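Replication protein B (Plasmid RSF1010, PDB 3H20) acts as a DNA primase for plasmid replication, synthesising primers from nucleoside triphosphates on single-stranded DNA, probably with a divalent metal ion as cofactor. Local coordinates at residues D243-A257 with T286-R300. Sequence-based numbering, arbitrary orientation.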
ATOM      1  N   ASP A 243      22.642   5.184 -36.215  1.00 32.48           N
ATOM      2  CA  ASP A 243      21.265   5.094 -36.706  1.00 32.59           C
ATOM      3  C   ASP A 243      20.806   3.637 -36.780  1.00 32.82           C
ATOM      4  O   ASP A 243      19.712   3.304 -36.331  1.00 32.84           O
ATOM      5  CB  ASP A 243      21.130   5.710 -38.103  1.00 32.16           C
ATOM      6  CG  ASP A 243      20.938   7.229 -38.084  1.00 32.18           C
ATOM      7  OD1 ASP A 243      20.811   7.844 -37.004  1.00 30.87           O
ATOM      8  OD2 ASP A 243      20.910   7.812 -39.187  1.00 32.17           O
ATOM      9  N   PHE A 244      21.644   2.784 -37.368  1.00 33.04           N
ATOM     10  CA  PHE A 244      21.311   1.378 -37.561  1.00 33.28           C
ATOM     11  C   PHE A 244      21.004   0.691 -36.219  1.00 33.01           C
ATOM     12  O   PHE A 244      20.010  -0.024 -36.097  1.00 32.77           O
ATOM     13  CB  PHE A 244      22.448   0.655 -38.290  1.00 33.91           C
ATOM     14  CG  PHE A 244      22.189  -0.806 -38.515  1.00 35.52           C
ATOM     15  CD1 PHE A 244      21.522  -1.239 -39.653  1.00 37.70           C
ATOM     16  CD2 PHE A 244      22.602  -1.753 -37.583  1.00 38.03           C
ATOM     17  CE1 PHE A 244      21.276  -2.596 -39.864  1.00 39.07           C
ATOM     18  CE2 PHE A 244      22.351  -3.108 -37.780  1.00 38.74           C
ATOM     19  CZ  PHE A 244      21.692  -3.527 -38.925  1.00 38.23           C
ATOM     20  N   ILE A 245      21.869   0.902 -35.231  1.00 32.53           N
ATOM     21  CA  ILE A 245      21.688   0.277 -33.916  1.00 32.53           C
ATOM     22  C   ILE A 245      20.454   0.825 -33.182  1.00 32.62           C
ATOM     23  O   ILE A 245      19.710   0.062 -32.558  1.00 33.10           O
ATOM     24  CB  ILE A 245      22.964   0.387 -33.030  1.00 32.38           C
ATOM     25  CG1 ILE A 245      24.148  -0.326 -33.699  1.00 32.02           C
ATOM     26  CG2 ILE A 245      22.705  -0.194 -31.645  1.00 32.46           C
ATOM     27  CD1 ILE A 245      25.474  -0.189 -32.974  1.00 32.09           C
ATOM     28  N   ALA A 246      20.242   2.138 -33.249  1.00 32.25           N
ATOM     29  CA  ALA A 246      19.047   2.747 -32.659  1.00 32.64           C
ATOM     30  C   ALA A 246      17.772   2.213 -33.334  1.00 32.57           C
ATOM     31  O   ALA A 246      16.820   1.814 -32.654  1.00 32.53           O
ATOM     32  CB  ALA A 246      19.117   4.283 -32.742  1.00 32.42           C
ATOM     33  N   ALA A 247      17.773   2.168 -34.664  1.00 32.65           N
ATOM     34  CA  ALA A 247      16.640   1.620 -35.421  1.00 33.12           C
ATOM     35  C   ALA A 247      16.369   0.161 -35.056  1.00 33.58           C
ATOM     36  O   ALA A 247      15.214  -0.243 -34.920  1.00 33.89           O
ATOM     37  CB  ALA A 247      16.869   1.761 -36.929  1.00 32.94           C
ATOM     38  N   GLN A 248      17.432  -0.624 -34.899  1.00 34.05           N
ATOM     39  CA  GLN A 248      17.285  -2.030 -34.507  1.00 34.80           C
ATOM     40  C   GLN A 248      16.622  -2.156 -33.126  1.00 34.96           C
ATOM     41  O   GLN A 248      15.785  -3.038 -32.915  1.00 35.05           O
ATOM     42  CB  GLN A 248      18.634  -2.754 -34.532  1.00 35.14           C
ATOM     43  CG  GLN A 248      18.516  -4.238 -34.199  1.00 36.70           C
ATOM     44  CD  GLN A 248      19.817  -4.875 -33.778  1.00 39.62           C
ATOM     45  OE1 GLN A 248      20.849  -4.212 -33.699  1.00 40.49           O
ATOM     46  NE2 GLN A 248      19.766  -6.183 -33.478  1.00 39.36           N
ATOM     47  N   LYS A 249      16.996  -1.271 -32.201  1.00 34.80           N
ATOM     48  CA  LYS A 249      16.439  -1.280 -30.845  1.00 35.38           C
ATOM     49  C   LYS A 249      14.962  -0.891 -30.836  1.00 34.91           C
ATOM     50  O   LYS A 249      14.140  -1.601 -30.258  1.00 34.37           O
ATOM     51  CB  LYS A 249      17.251  -0.381 -29.910  1.00 35.56           C
ATOM     52  CG  LYS A 249      18.486  -1.058 -29.331  1.00 38.13           C
ATOM     53  CD  LYS A 249      19.574  -0.045 -29.011  1.00 40.35           C
ATOM     54  CE  LYS A 249      20.610  -0.602 -28.034  1.00 42.19           C
ATOM     55  NZ  LYS A 249      21.322  -1.806 -28.556  1.00 43.50           N
ATOM     56  N   LEU A 250      14.637   0.223 -31.495  1.00 34.54           N
ATOM     57  CA  LEU A 250      13.251   0.664 -31.681  1.00 34.47           C
ATOM     58  C   LEU A 250      12.366  -0.375 -32.384  1.00 34.22           C
ATOM     59  O   LEU A 250      11.237  -0.617 -31.953  1.00 34.17           O
ATOM     60  CB  LEU A 250      13.205   2.002 -32.437  1.00 34.58           C
ATOM     61  CG  LEU A 250      13.175   3.300 -31.616  1.00 35.09           C
ATOM     62  CD1 LEU A 250      14.411   3.451 -30.732  1.00 35.34           C
ATOM     63  CD2 LEU A 250      13.012   4.521 -32.541  1.00 34.71           C
ATOM     64  N   ALA A 251      12.876  -0.993 -33.449  1.00 34.31           N
ATOM     65  CA  ALA A 251      12.119  -2.021 -34.186  1.00 34.38           C
ATOM     66  C   ALA A 251      11.906  -3.295 -33.361  1.00 34.82           C
ATOM     67  O   ALA A 251      10.839  -3.908 -33.424  1.00 35.04           O
ATOM     68  CB  ALA A 251      12.797  -2.356 -35.502  1.00 34.65           C
ATOM     69  N   SER A 252      12.922  -3.681 -32.588  1.00 34.99           N
ATOM     70  CA  SER A 252      12.828  -4.834 -31.689  1.00 35.45           C
ATOM     71  C   SER A 252      11.794  -4.620 -30.582  1.00 36.18           C
ATOM     72  O   SER A 252      11.235  -5.588 -30.050  1.00 35.77           O
ATOM     73  CB  SER A 252      14.188  -5.140 -31.070  1.00 35.34           C
ATOM     74  OG  SER A 252      15.039  -5.771 -32.013  1.00 35.92           O
ATOM     75  N   ARG A 253      11.556  -3.356 -30.235  1.00 36.65           N
ATOM     76  CA  ARG A 253      10.592  -2.996 -29.192  1.00 38.06           C
ATOM     77  C   ARG A 253       9.207  -2.667 -29.775  1.00 37.81           C
ATOM     78  O   ARG A 253       8.307  -2.226 -29.055  1.00 37.69           O
ATOM     79  CB  ARG A 253      11.145  -1.860 -28.316  1.00 38.03           C
ATOM     80  CG  ARG A 253      12.335  -2.306 -27.459  1.00 39.79           C
ATOM     81  CD  ARG A 253      13.198  -1.149 -26.941  1.00 40.49           C
ATOM     82  NE  ARG A 253      14.531  -1.631 -26.554  1.00 45.59           N
ATOM     83  CZ  ARG A 253      15.547  -0.869 -26.143  1.00 46.52           C
ATOM     84  NH1 ARG A 253      15.418   0.451 -26.043  1.00 46.44           N
ATOM     85  NH2 ARG A 253      16.706  -1.435 -25.824  1.00 46.96           N
ATOM     86  N   GLY A 254       9.046  -2.905 -31.078  1.00 37.83           N
ATOM     87  CA  GLY A 254       7.737  -2.847 -31.733  1.00 38.17           C
ATOM     88  C   GLY A 254       7.398  -1.581 -32.502  1.00 38.40           C
ATOM     89  O   GLY A 254       6.282  -1.446 -33.017  1.00 38.53           O
ATOM     90  N   ARG A 255       8.345  -0.650 -32.583  1.00 38.71           N
ATOM     91  CA  ARG A 255       8.112   0.602 -33.301  1.00 38.86           C
ATOM     92  C   ARG A 255       7.985   0.341 -34.793  1.00 38.97           C
ATOM     93  O   ARG A 255       8.664  -0.529 -35.343  1.00 38.77           O
ATOM     94  CB  ARG A 255       9.221   1.629 -33.036  1.00 39.00           C
ATOM     95  CG  ARG A 255       9.283   2.160 -31.606  1.00 39.11           C
ATOM     96  CD  ARG A 255       8.032   2.927 -31.232  1.00 38.93           C
ATOM     97  NE  ARG A 255       8.144   3.548 -29.914  1.00 39.47           N
ATOM     98  CZ  ARG A 255       7.184   4.262 -29.331  1.00 39.17           C
ATOM     99  NH1 ARG A 255       6.017   4.458 -29.937  1.00 38.83           N
ATOM    100  NH2 ARG A 255       7.392   4.779 -28.130  1.00 39.42           N
ATOM    101  N   SER A 256       7.102   1.103 -35.429  1.00 39.11           N
ATOM    102  CA  SER A 256       6.807   0.967 -36.849  1.00 39.48           C
ATOM    103  C   SER A 256       7.962   1.438 -37.722  1.00 39.60           C
ATOM    104  O   SER A 256       8.786   2.241 -37.294  1.00 39.93           O
ATOM    105  CB  SER A 256       5.539   1.763 -37.182  1.00 39.50           C
ATOM    106  OG  SER A 256       5.519   2.181 -38.535  1.00 39.81           O
ATOM    107  N   ALA A 257       8.007   0.935 -38.952  1.00 39.81           N
ATOM    108  CA  ALA A 257       8.946   1.425 -39.959  1.00 39.93           C
ATOM    109  C   ALA A 257       8.741   2.920 -40.211  1.00 39.89           C
ATOM    110  O   ALA A 257       9.707   3.647 -40.435  1.00 39.90           O
ATOM    111  CB  ALA A 257       8.793   0.637 -41.253  1.00 40.08           C
ATOM    112  N   THR A 286      18.075   1.874 -44.293  1.00 33.18           N
ATOM    113  CA  THR A 286      18.335   1.627 -42.872  1.00 32.69           C
ATOM    114  C   THR A 286      17.230   0.771 -42.271  1.00 32.42           C
ATOM    115  O   THR A 286      17.505  -0.239 -41.615  1.00 32.16           O
ATOM    116  CB  THR A 286      18.475   2.944 -42.071  1.00 32.76           C
ATOM    117  OG1 THR A 286      19.640   3.643 -42.514  1.00 32.89           O
ATOM    118  CG2 THR A 286      18.602   2.664 -40.562  1.00 32.58           C
ATOM    119  N   VAL A 287      15.980   1.169 -42.504  1.00 32.18           N
ATOM    120  CA  VAL A 287      14.844   0.437 -41.941  1.00 32.30           C
ATOM    121  C   VAL A 287      14.734  -0.960 -42.567  1.00 31.97           C
ATOM    122  O   VAL A 287      14.446  -1.926 -41.861  1.00 32.02           O
ATOM    123  CB  VAL A 287      13.514   1.227 -42.065  1.00 32.12           C
ATOM    124  CG1 VAL A 287      12.349   0.415 -41.520  1.00 32.46           C
ATOM    125  CG2 VAL A 287      13.604   2.561 -41.321  1.00 32.20           C
ATOM    126  N   SER A 288      14.993  -1.061 -43.872  1.00 31.80           N
ATOM    127  CA  SER A 288      14.947  -2.347 -44.577  1.00 31.88           C
ATOM    128  C   SER A 288      15.946  -3.352 -43.998  1.00 31.82           C
ATOM    129  O   SER A 288      15.590  -4.497 -43.737  1.00 31.47           O
ATOM    130  CB  SER A 288      15.182  -2.170 -46.080  1.00 32.01           C
ATOM    131  OG  SER A 288      14.977  -3.391 -46.775  1.00 31.40           O
ATOM    132  N   LYS A 289      17.180  -2.903 -43.788  1.00 32.01           N
ATOM    133  CA  LYS A 289      18.250  -3.756 -43.268  1.00 32.57           C
ATOM    134  C   LYS A 289      17.924  -4.269 -41.876  1.00 32.31           C
ATOM    135  O   LYS A 289      18.133  -5.438 -41.572  1.00 31.51           O
ATOM    136  CB  LYS A 289      19.583  -3.007 -43.248  1.00 32.66           C
ATOM    137  CG  LYS A 289      20.236  -2.871 -44.619  1.00 34.76           C
ATOM    138  CD  LYS A 289      21.757  -2.723 -44.510  1.00 38.45           C
ATOM    139  CE  LYS A 289      22.173  -1.501 -43.685  1.00 40.06           C
ATOM    140  NZ  LYS A 289      23.653  -1.235 -43.798  1.00 41.82           N
ATOM    141  N   VAL A 290      17.395  -3.376 -41.048  1.00 32.73           N
ATOM    142  CA  VAL A 290      16.983  -3.688 -39.688  1.00 33.78           C
ATOM    143  C   VAL A 290      15.868  -4.746 -39.660  1.00 33.47           C
ATOM    144  O   VAL A 290      15.946  -5.712 -38.897  1.00 33.84           O
ATOM    145  CB  VAL A 290      16.565  -2.374 -38.968  1.00 34.00           C
ATOM    146  CG1 VAL A 290      15.591  -2.626 -37.825  1.00 36.10           C
ATOM    147  CG2 VAL A 290      17.814  -1.626 -38.501  1.00 34.79           C
ATOM    148  N   MET A 291      14.856  -4.576 -40.515  1.00 33.58           N
ATOM    149  CA  MET A 291      13.700  -5.480 -40.536  1.00 33.36           C
ATOM    150  C   MET A 291      14.051  -6.888 -41.042  1.00 33.25           C
ATOM    151  O   MET A 291      13.334  -7.847 -40.749  1.00 32.85           O
ATOM    152  CB  MET A 291      12.541  -4.889 -41.351  1.00 34.10           C
ATOM    153  CG  MET A 291      11.883  -3.617 -40.750  1.00 33.94           C
ATOM    154  SD  MET A 291      11.324  -3.816 -39.032  1.00 35.37           S
ATOM    155  CE  MET A 291      10.561  -2.218 -38.728  1.00 35.21           C
ATOM    156  N   GLY A 292      15.161  -7.003 -41.774  1.00 32.73           N
ATOM    157  CA  GLY A 292      15.649  -8.293 -42.274  1.00 32.72           C
ATOM    158  C   GLY A 292      16.441  -9.113 -41.258  1.00 32.77           C
ATOM    159  O   GLY A 292      16.701 -10.298 -41.485  1.00 32.74           O
ATOM    160  N   LEU A 293      16.808  -8.499 -40.135  1.00 32.34           N
ATOM    161  CA  LEU A 293      17.636  -9.179 -39.137  1.00 32.32           C
ATOM    162  C   LEU A 293      16.809 -10.214 -38.385  1.00 32.45           C
ATOM    163  O   LEU A 293      15.695  -9.910 -37.946  1.00 32.01           O
ATOM    164  CB  LEU A 293      18.237  -8.193 -38.132  1.00 32.18           C
ATOM    165  CG  LEU A 293      19.299  -7.211 -38.625  1.00 31.50           C
ATOM    166  CD1 LEU A 293      19.574  -6.199 -37.548  1.00 32.31           C
ATOM    167  CD2 LEU A 293      20.581  -7.935 -39.056  1.00 32.88           C
ATOM    168  N   PRO A 294      17.366 -11.424 -38.224  1.00 32.35           N
ATOM    169  CA  PRO A 294      16.745 -12.481 -37.423  1.00 32.64           C
ATOM    170  C   PRO A 294      16.416 -11.982 -36.010  1.00 32.54           C
ATOM    171  O   PRO A 294      15.343 -12.287 -35.494  1.00 32.60           O
ATOM    172  CB  PRO A 294      17.824 -13.574 -37.356  1.00 32.51           C
ATOM    173  CG  PRO A 294      18.778 -13.273 -38.452  1.00 32.60           C
ATOM    174  CD  PRO A 294      18.666 -11.830 -38.793  1.00 32.53           C
ATOM    175  N   SER A 295      17.318 -11.196 -35.420  1.00 32.55           N
ATOM    176  CA  SER A 295      17.118 -10.643 -34.075  1.00 32.16           C
ATOM    177  C   SER A 295      15.847  -9.806 -33.981  1.00 32.82           C
ATOM    178  O   SER A 295      15.064  -9.961 -33.048  1.00 32.99           O
ATOM    179  CB  SER A 295      18.334  -9.818 -33.632  1.00 32.43           C
ATOM    180  OG  SER A 295      18.534  -8.699 -34.486  1.00 30.52           O
ATOM    181  N   VAL A 296      15.642  -8.939 -34.970  1.00 32.92           N
ATOM    182  CA  VAL A 296      14.492  -8.049 -35.012  1.00 33.42           C
ATOM    183  C   VAL A 296      13.218  -8.842 -35.286  1.00 33.95           C
ATOM    184  O   VAL A 296      12.220  -8.660 -34.590  1.00 33.73           O
ATOM    185  CB  VAL A 296      14.700  -6.918 -36.056  1.00 33.44           C
ATOM    186  CG1 VAL A 296      13.441  -6.088 -36.226  1.00 32.84           C
ATOM    187  CG2 VAL A 296      15.853  -6.038 -35.627  1.00 33.58           C
ATOM    188  N   GLN A 297      13.285  -9.750 -36.259  1.00 34.32           N
ATOM    189  CA  GLN A 297      12.155 -10.619 -36.605  1.00 35.39           C
ATOM    190  C   GLN A 297      11.668 -11.463 -35.423  1.00 34.87           C
ATOM    191  O   GLN A 297      10.453 -11.558 -35.185  1.00 35.03           O
ATOM    192  CB  GLN A 297      12.498 -11.512 -37.808  1.00 34.93           C
ATOM    193  CG  GLN A 297      12.466 -10.773 -39.148  1.00 36.46           C
ATOM    194  CD  GLN A 297      12.866 -11.647 -40.323  1.00 37.23           C
ATOM    195  OE1 GLN A 297      13.178 -12.835 -40.162  1.00 40.91           O
ATOM    196  NE2 GLN A 297      12.863 -11.063 -41.515  1.00 38.20           N
ATOM    197  N   LEU A 298      12.600 -12.064 -34.692  1.00 34.85           N
ATOM    198  CA  LEU A 298      12.263 -12.859 -33.499  1.00 34.76           C
ATOM    199  C   LEU A 298      11.697 -12.012 -32.351  1.00 34.66           C
ATOM    200  O   LEU A 298      10.685 -12.381 -31.744  1.00 34.29           O
ATOM    201  CB  LEU A 298      13.466 -13.699 -33.026  1.00 35.06           C
ATOM    202  CG  LEU A 298      13.236 -14.639 -31.826  1.00 35.21           C
ATOM    203  CD1 LEU A 298      12.098 -15.643 -32.096  1.00 36.27           C
ATOM    204  CD2 LEU A 298      14.508 -15.379 -31.428  1.00 35.86           C
ATOM    205  N   ALA A 299      12.352 -10.889 -32.047  1.00 34.40           N
ATOM    206  CA  ALA A 299      11.870  -9.978 -31.015  1.00 34.37           C
ATOM    207  C   ALA A 299      10.437  -9.520 -31.309  1.00 34.43           C
ATOM    208  O   ALA A 299       9.581  -9.581 -30.432  1.00 34.26           O
ATOM    209  CB  ALA A 299      12.804  -8.783 -30.865  1.00 34.13           C
ATOM    210  N   ARG A 300      10.183  -9.085 -32.545  1.00 34.73           N
ATOM    211  CA  ARG A 300       8.840  -8.635 -32.960  1.00 34.73           C
ATOM    212  C   ARG A 300       7.799  -9.747 -32.865  1.00 34.79           C
ATOM    213  O   ARG A 300       6.679  -9.515 -32.407  1.00 34.52           O
ATOM    214  CB  ARG A 300       8.863  -8.064 -34.383  1.00 34.98           C
ATOM    215  CG  ARG A 300       9.497  -6.689 -34.471  1.00 34.97           C
ATOM    216  CD  ARG A 300       9.677  -6.227 -35.904  1.00 34.85           C
ATOM    217  NE  ARG A 300       8.485  -5.583 -36.461  1.00 35.91           N
ATOM    218  CZ  ARG A 300       8.104  -4.331 -36.201  1.00 36.31           C
ATOM    219  NH1 ARG A 300       8.804  -3.559 -35.373  1.00 35.99           N
ATOM    220  NH2 ARG A 300       7.007  -3.846 -36.771  1.00 37.28           N
TER
HETATM  221  O   HOH W   1      16.339  -7.879 -31.053  1.00 25.65           O
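Helix 243-252 runs beside two consecutive helices: its axis crosses that of 286-291 at -55°, 9.3 Å apart, whereas 294-300 lies 22° from parallel at 9.1 Å. The CA atoms of Gln248 and Val290 come within 5.4 Å at the first crossing, and Val290 enters a hole of Phe244, Ala247, Gln248 and Ala251. Its CG2 sits over one face of the Phe244 ring, 4.2 Å from the centroid, a CH-pi contact; Lys289 CB meets the ring edge. Ala251 is the reciprocal knob, CB 3.6 Å from Val290 CG1. Against 294-300, Gln248 CG packs 3.5 Å from Val296 CG2. These interlocked helices belong to the C-terminal helical bundle of the primase, where Ile260 also touches Ala247 and Ala251. A Schellman motif ends helix 243-252: Arg255 N bonds Leu250 O, Gly254 N bonds Ala251 O, and C-prime Gly254 has positive phi. Bent at chi3 (85°), Arg300 brings NH1 to that turn, donating to Ala251 O (2.8 Å), in the carbonyl plane on a lone pair, and to Arg255 O (3.0 Å), from above the carbonyl plane. A leucine here would probably cost both carbonyls this donor, Ala251 O keeping its bond from Gly254 N. Met291 CE lies over one guanidinium face.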